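Local structure of PmoD (6CPD) at residues K86-K90 against G91-V95. The protein binds copper through its soluble, periplasmic cupredoxin-like domain and probably serves copper handling in methane-oxidizing bacteria. Sequence-based numbering, arbitrary orientation.
Sequences KKYSK and GTFSV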
loop_
_atom_site.group_PDB
_atom_site.type_symbol
_atom_site.label_atom_id
_atom_site.label_comp_id
_atom_site.label_asym_id
_atom_site.label_seq_id
_atom_site.Cartn_x
_atom_site.Cartn_y
_atom_site.Cartn_z
ATOM N N LYS B 86 -20.840 0.997 -9.947
ATOM C CA LYS B 86 -21.581 -0.248 -9.780
ATOM C C LYS B 86 -21.255 -0.857 -8.424
ATOM O O LYS B 86 -20.232 -0.543 -7.811
ATOM C CB LYS B 86 -21.302 -1.254 -10.902
ATOM C CG LYS B 86 -19.927 -1.851 -10.885
ATOM C CD LYS B 86 -19.869 -3.132 -11.695
ATOM C CE LYS B 86 -20.624 -4.247 -11.005
ATOM N NZ LYS B 86 -20.380 -5.561 -11.657
ATOM N N LYS B 87 -22.170 -1.685 -7.938
ATOM C CA LYS B 87 -21.969 -2.403 -6.692
ATOM C C LYS B 87 -21.151 -3.667 -6.953
ATOM O O LYS B 87 -21.469 -4.444 -7.853
ATOM C CB LYS B 87 -23.326 -2.746 -6.073
ATOM C CG LYS B 87 -24.135 -1.503 -5.721
ATOM C CD LYS B 87 -25.524 -1.834 -5.202
ATOM C CE LYS B 87 -26.330 -0.559 -5.002
ATOM N NZ LYS B 87 -27.641 -0.806 -4.351
ATOM N N TYR B 88 -20.095 -3.868 -6.171
ATOM C CA TYR B 88 -19.288 -5.079 -6.280
ATOM C C TYR B 88 -19.585 -6.007 -5.124
ATOM O O TYR B 88 -18.927 -5.957 -4.082
ATOM C CB TYR B 88 -17.800 -4.741 -6.335
ATOM C CG TYR B 88 -17.435 -3.993 -7.594
ATOM C CD1 TYR B 88 -17.240 -4.671 -8.793
ATOM C CD2 TYR B 88 -17.327 -2.612 -7.595
ATOM C CE1 TYR B 88 -16.925 -3.991 -9.955
ATOM C CE2 TYR B 88 -17.004 -1.915 -8.762
ATOM C CZ TYR B 88 -16.805 -2.617 -9.933
ATOM O OH TYR B 88 -16.491 -1.937 -11.085
ATOM N N SER B 89 -20.580 -6.864 -5.325
ATOM C CA SER B 89 -21.125 -7.696 -4.256
ATOM C C SER B 89 -20.123 -8.703 -3.713
ATOM O O SER B 89 -20.252 -9.143 -2.575
ATOM C CB SER B 89 -22.376 -8.432 -4.739
ATOM O OG SER B 89 -22.086 -9.215 -5.880
ATOM N N LYS B 90 -19.140 -9.091 -4.520
ATOM C CA LYS B 90 -18.132 -10.037 -4.042
ATOM C C LYS B 90 -16.999 -9.312 -3.325
ATOM O O LYS B 90 -16.171 -9.942 -2.676
ATOM C CB LYS B 90 -17.585 -10.897 -5.186
ATOM C CG LYS B 90 -18.644 -11.763 -5.880
ATOM C CD LYS B 90 -18.017 -12.687 -6.923
ATOM C CE LYS B 90 -19.059 -13.574 -7.605
ATOM N NZ LYS B 90 -19.608 -14.604 -6.677
ATOM N N GLY B 91 -16.969 -7.987 -3.429
ATOM C CA GLY B 91 -15.963 -7.213 -2.720
ATOM C C GLY B 91 -14.660 -7.074 -3.484
ATOM O O GLY B 91 -13.726 -6.423 -3.020
ATOM N N THR B 92 -14.571 -7.733 -4.635
ATOM C CA THR B 92 -13.333 -7.734 -5.401
ATOM C C THR B 92 -13.631 -7.476 -6.869
ATOM O O THR B 92 -14.722 -7.784 -7.349
ATOM C CB THR B 92 -12.564 -9.078 -5.276
ATOM O OG1 THR B 92 -13.361 -10.147 -5.809
ATOM C CG2 THR B 92 -12.216 -9.380 -3.826
ATOM N N PHE B 93 -12.667 -6.895 -7.577
ATOM C CA PHE B 93 -12.776 -6.768 -9.035
ATOM C C PHE B 93 -11.410 -6.445 -9.619
ATOM O O PHE B 93 -10.509 -6.019 -8.900
ATOM C CB PHE B 93 -13.818 -5.707 -9.444
ATOM C CG PHE B 93 -13.465 -4.287 -9.040
ATOM C CD1 PHE B 93 -13.693 -3.836 -7.749
ATOM C CD2 PHE B 93 -12.943 -3.397 -9.967
ATOM C CE1 PHE B 93 -13.395 -2.532 -7.389
ATOM C CE2 PHE B 93 -12.640 -2.092 -9.613
ATOM C CZ PHE B 93 -12.861 -1.659 -8.326
ATOM N N SER B 94 -11.261 -6.652 -10.922
ATOM C CA SER B 94 -10.014 -6.333 -11.603
ATOM C C SER B 94 -10.302 -5.462 -12.813
ATOM O O SER B 94 -11.387 -5.538 -13.390
ATOM C CB SER B 94 -9.284 -7.601 -12.058
ATOM O OG SER B 94 -8.817 -8.371 -10.961
ATOM N N VAL B 95 -9.333 -4.626 -13.177
ATOM C CA VAL B 95 -9.386 -3.878 -14.424
ATOM C C VAL B 95 -8.080 -4.154 -15.162
ATOM O O VAL B 95 -7.041 -4.416 -14.544
ATOM C CB VAL B 95 -9.592 -2.356 -14.211
ATOM C CG1 VAL B 95 -10.552 -2.111 -13.070
ATOM C CG2 VAL B 95 -8.289 -1.670 -13.937
#
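Tyr88 and Phe93 lay their rings face to face, with centroids 4.0 Å apart and planes inclined by only 12°. Phe93 CD1 sits over the middle of the tyrosine ring, while Tyr88 CZ lies over the middle of the phenylalanine ring. The overlap runs on to the root of the phenylalanine, where Tyr88 CE1 meets Phe93 CB at 3.6 Å. Phe93 carries CG between its backbone N and carbonyl carbon (chi1 65°), which turns the ring back over the tyrosine. A type I turn from Tyr88 to Gly91 brings the two together, closed by a hydrogen bond from Gly91 N to Tyr88 O (2.9 Å, N-H...O 144°), the donor lying above the carbonyl plane. Gly91 adopts a positive phi, where a side chain would press on the preceding carbonyl. Leu55 packs against both side chains, and Phe43 also stacks with Phe93. With an alanine at Tyr88, Phe93 is likely to lose the ring stacked on one face, opening a gap beside Leu55. The aromatic pair lies where the chain crosses from strand 79-86 to strand 92-99, from one sheet of the cupredoxin-like beta sandwich to the other.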